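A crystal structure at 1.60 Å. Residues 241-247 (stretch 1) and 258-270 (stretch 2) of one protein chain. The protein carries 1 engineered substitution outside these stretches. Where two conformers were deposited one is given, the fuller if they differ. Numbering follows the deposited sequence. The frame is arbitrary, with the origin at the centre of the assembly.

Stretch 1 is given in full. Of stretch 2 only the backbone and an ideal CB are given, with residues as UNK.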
# COMPACT_ATOMS: atom_id res chain seq x y z
N GLU A 241 -16.48 1.30 14.86
CA GLU A 241 -16.10 0.01 14.30
C GLU A 241 -14.78 0.15 13.54
O GLU A 241 -14.32 1.26 13.28
CB GLU A 241 -17.16 -0.52 13.34
CG GLU A 241 -17.41 0.37 12.13
CD GLU A 241 -18.49 -0.15 11.20
OE1 GLU A 241 -18.48 -1.34 10.81
OE2 GLU A 241 -19.42 0.63 10.87
N GLN A 242 -14.17 -0.97 13.20
CA GLN A 242 -12.98 -0.94 12.34
C GLN A 242 -13.41 -0.55 10.95
O GLN A 242 -14.49 -0.92 10.49
CB GLN A 242 -12.34 -2.32 12.27
CG GLN A 242 -12.11 -2.99 13.60
CD GLN A 242 -11.58 -4.39 13.39
OE1 GLN A 242 -12.34 -5.34 13.20
NE2 GLN A 242 -10.30 -4.49 13.35
N MET A 243 -12.52 0.13 10.25
CA MET A 243 -12.86 0.79 8.98
C MET A 243 -12.16 0.05 7.85
O MET A 243 -10.92 -0.05 7.82
CB MET A 243 -12.45 2.25 9.03
CG MET A 243 -13.05 3.06 10.18
SD MET A 243 -14.80 3.10 10.01
CE MET A 243 -15.28 3.89 11.61
N ASP A 244 -12.92 -0.49 6.91
CA ASP A 244 -12.32 -1.17 5.76
C ASP A 244 -11.51 -0.25 4.88
O ASP A 244 -10.49 -0.69 4.30
CB ASP A 244 -13.38 -1.83 4.93
CG ASP A 244 -14.12 -2.89 5.68
OD1 ASP A 244 -13.45 -3.82 6.20
OD2 ASP A 244 -15.36 -2.88 5.79
N PHE A 245 -11.94 0.99 4.75
CA PHE A 245 -11.27 1.96 3.90
C PHE A 245 -11.13 3.25 4.67
O PHE A 245 -12.11 3.72 5.27
CB PHE A 245 -12.04 2.23 2.60
CG PHE A 245 -11.35 3.21 1.72
CD1 PHE A 245 -10.05 2.97 1.31
CD2 PHE A 245 -11.94 4.40 1.34
CE1 PHE A 245 -9.40 3.87 0.54
CE2 PHE A 245 -11.27 5.29 0.57
CZ PHE A 245 -9.98 5.01 0.19
N ILE A 246 -9.93 3.80 4.72
CA ILE A 246 -9.70 5.13 5.27
C ILE A 246 -9.10 6.03 4.21
O ILE A 246 -8.19 5.63 3.48
CB ILE A 246 -8.79 5.02 6.52
CG1 ILE A 246 -9.53 4.25 7.61
CG2 ILE A 246 -8.36 6.42 6.97
CD1 ILE A 246 -8.72 4.02 8.89
N TYR A 247 -9.64 7.24 4.09
CA TYR A 247 -9.11 8.28 3.23
C TYR A 247 -8.68 9.42 4.10
O TYR A 247 -9.51 10.07 4.73
CB TYR A 247 -10.24 8.73 2.29
CG TYR A 247 -9.87 9.65 1.17
CD1 TYR A 247 -9.69 11.01 1.38
CD2 TYR A 247 -9.76 9.17 -0.14
CE1 TYR A 247 -9.41 11.87 0.34
CE2 TYR A 247 -9.46 10.04 -1.18
CZ TYR A 247 -9.28 11.37 -0.93
OH TYR A 247 -9.00 12.29 -1.94
N UNK A 258 -1.81 6.39 12.80
CA UNK A 258 -2.87 5.77 13.54
C UNK A 258 -3.92 5.13 12.68
O UNK A 258 -4.66 4.28 13.18
CB UNK A 258 -3.53 6.80 14.46
N UNK A 259 -3.97 5.49 11.40
CA UNK A 259 -4.93 4.89 10.48
C UNK A 259 -4.77 3.39 10.47
O UNK A 259 -5.73 2.66 10.38
CB UNK A 259 -4.76 5.45 9.07
N UNK A 260 -3.53 2.92 10.58
CA UNK A 260 -3.28 1.48 10.58
C UNK A 260 -4.02 0.78 11.72
O UNK A 260 -4.48 -0.33 11.56
CB UNK A 260 -1.78 1.21 10.69
N UNK A 261 -4.13 1.45 12.87
CA UNK A 261 -4.83 0.87 14.00
C UNK A 261 -6.35 0.91 13.84
O UNK A 261 -7.04 0.08 14.41
CB UNK A 261 -4.43 1.60 15.28
N UNK A 262 -6.86 1.87 13.06
CA UNK A 262 -8.31 2.00 12.85
C UNK A 262 -8.81 1.11 11.69
O UNK A 262 -9.97 0.81 11.62
CB UNK A 262 -8.66 3.46 12.57
N UNK A 263 -7.91 0.64 10.83
CA UNK A 263 -8.30 -0.21 9.71
C UNK A 263 -8.78 -1.56 10.17
O UNK A 263 -8.20 -2.16 11.09
CB UNK A 263 -7.13 -0.38 8.74
N UNK A 264 -9.79 -2.06 9.47
CA UNK A 264 -10.22 -3.46 9.57
C UNK A 264 -9.12 -4.32 8.94
O UNK A 264 -8.34 -3.82 8.10
CB UNK A 264 -11.57 -3.69 8.88
N UNK A 265 -9.02 -5.59 9.33
CA UNK A 265 -8.11 -6.50 8.64
C UNK A 265 -8.32 -6.43 7.13
O UNK A 265 -9.48 -6.34 6.66
CB UNK A 265 -8.31 -7.93 9.14
N UNK A 266 -7.22 -6.42 6.39
CA UNK A 266 -7.23 -6.42 4.93
C UNK A 266 -7.62 -5.07 4.34
O UNK A 266 -7.74 -4.96 3.14
CB UNK A 266 -8.19 -7.50 4.42
N UNK A 267 -7.76 -4.06 5.18
CA UNK A 267 -8.15 -2.72 4.71
C UNK A 267 -6.98 -1.94 4.11
O UNK A 267 -5.80 -2.33 4.18
CB UNK A 267 -8.75 -1.92 5.87
N UNK A 268 -7.30 -0.80 3.53
CA UNK A 268 -6.32 0.11 3.00
C UNK A 268 -6.63 1.55 3.40
O UNK A 268 -7.79 1.96 3.43
CB UNK A 268 -6.25 -0.02 1.48
N UNK A 269 -5.59 2.32 3.71
CA UNK A 269 -5.68 3.74 3.85
C UNK A 269 -5.03 4.45 2.69
O UNK A 269 -3.90 4.15 2.30
CB UNK A 269 -5.05 4.18 5.17
N UNK A 270 -5.78 5.36 2.10
CA UNK A 270 -5.29 6.28 1.10
C UNK A 270 -4.84 7.55 1.81
O UNK A 270 -5.58 8.11 2.60
CB UNK A 270 -6.36 6.58 0.04

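Position 258 lies in a helix, and its CB finds nothing of stretch 1 within 5.5 Å. Any good helix former would do; the residue is Gln258, whose side chain stays clear of stretch 1.

Position 259 is also helical, but its CA-to-CB bond points toward stretch 1, and the ideal CB lies 4.2 Å from CD1 of Ile246. A small residue such as alanine, serine or cysteine would rest against that methyl without filling the space around it. It is Ser259, whose CB keeps the 4.2 Å distance to Ile246 CD1, while its OG bonds to a residue just beyond the stretches.

Positions 260 and 261 point away from stretch 1, which therefore says little about them. They are Val260 and Gln261, and neither side chain comes within 7 Å of it.

Position 262 ends the helix. Its carbonyl oxygen accepts a hydrogen bond from Met243 N (3.0 Å), which any residue could supply, so the choice rests with the side chain. The ideal CB is 3.7 Å from Ile246 CD1 and 5.0 Å from Met243 CG, an apolar setting that favours a small aliphatic group. Ala262 suits it: its CB packs on Ile246 CD1 at 3.8 Å.

At 263 the chain leaves helical angles (phi/psi -69/144) and pairs in parallel with Met243. The CA-to-CB bond points away overall, yet a flexible apolar side chain could curl back to Ile246; leucine, methionine or isoleucine are plausible. Leu263 does so, bringing CD2 to 3.7 Å from Ile246 CG1.

Position 264 donates its N to Met243 O (2.8 Å), so proline would forfeit that bond. Its ideal CB is only 3.3 Å from Asp244 OD1 and 3.7 Å from Gln242 CB, which favours a small side chain. The residue is Ala264, whose lone methyl meets the Asp244 side chain, CB to OD1 at 3.3 Å, and lies 3.8 Å from Gln242 CB.

Positions 265 and 266 form the centre of a type II turn from 264 to 267, closed by the N of 267 bonding to the O of 264 (3.0 Å). Phi of -50° at 265 suits proline, and Pro265 sets its CD 3.5 Å from Gln242 NE2. The positive phi of 75° at 266 favours glycine or asparagine; it is Asn266, out of reach of stretch 1.

At 267 an ideal CB would lie 2.6 Å from Asp244 O, a clash. Glycine is the clear choice, and Gly267 brings its CA to 3.1 Å from that oxygen.

Position 268 shares a sheet face with Phe245. Its N donates to Asp244 O (3.3 Å) and its O accepts from Ile246 N (3.1 Å). A beta-branched aliphatic residue fits such a strand, and Val268 places CG1 3.9 Å from Phe245 CD1.

Position 269 lies on the face of Ile246. Its ideal CB, 3.9 Å from Ile246 O, meets no clash, so alanine is also conceivable; Gly269 brings its CA within 3.2 Å of that oxygen.

At 270 the N donates to Ile246 O (2.8 Å), while the CB sits near two rings. A small apolar group fits, and Ala270 CB lies 3.9 Å from Phe245 CZ and 4.3 Å from Tyr247 CD2.

Stretch 2, residues 258-270: QSVQALAPNGVGA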
# COMPACT_ATOMS: atom_id res chain seq x y z
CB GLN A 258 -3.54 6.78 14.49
CG GLN A 258 -2.58 7.27 15.59
CD GLN A 258 -1.95 6.14 16.41
OE1 GLN A 258 -2.57 5.10 16.64
NE2 GLN A 258 -0.72 6.36 16.87
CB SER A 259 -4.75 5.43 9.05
OG SER A 259 -3.46 5.15 8.51
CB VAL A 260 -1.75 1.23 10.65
CG1 VAL A 260 -1.41 -0.24 10.93
CG2 VAL A 260 -1.14 1.67 9.30
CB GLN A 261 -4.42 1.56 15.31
CG GLN A 261 -2.91 1.54 15.59
CD GLN A 261 -2.27 0.15 15.53
OE1 GLN A 261 -1.16 0.02 14.99
NE2 GLN A 261 -2.94 -0.86 16.07
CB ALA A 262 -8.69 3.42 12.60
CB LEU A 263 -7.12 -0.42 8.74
CG LEU A 263 -6.71 0.73 7.82
CD1 LEU A 263 -5.45 0.36 7.08
CD2 LEU A 263 -7.84 1.05 6.84
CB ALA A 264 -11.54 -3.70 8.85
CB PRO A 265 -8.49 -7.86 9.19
CG PRO A 265 -8.92 -7.53 10.59
CD PRO A 265 -9.76 -6.29 10.41
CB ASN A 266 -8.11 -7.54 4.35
CG ASN A 266 -7.85 -8.87 5.01
OD1 ASN A 266 -6.71 -9.16 5.40
ND2 ASN A 266 -8.89 -9.67 5.17
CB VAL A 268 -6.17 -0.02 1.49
CG1 VAL A 268 -7.49 0.15 0.74
CG2 VAL A 268 -5.11 0.94 0.93
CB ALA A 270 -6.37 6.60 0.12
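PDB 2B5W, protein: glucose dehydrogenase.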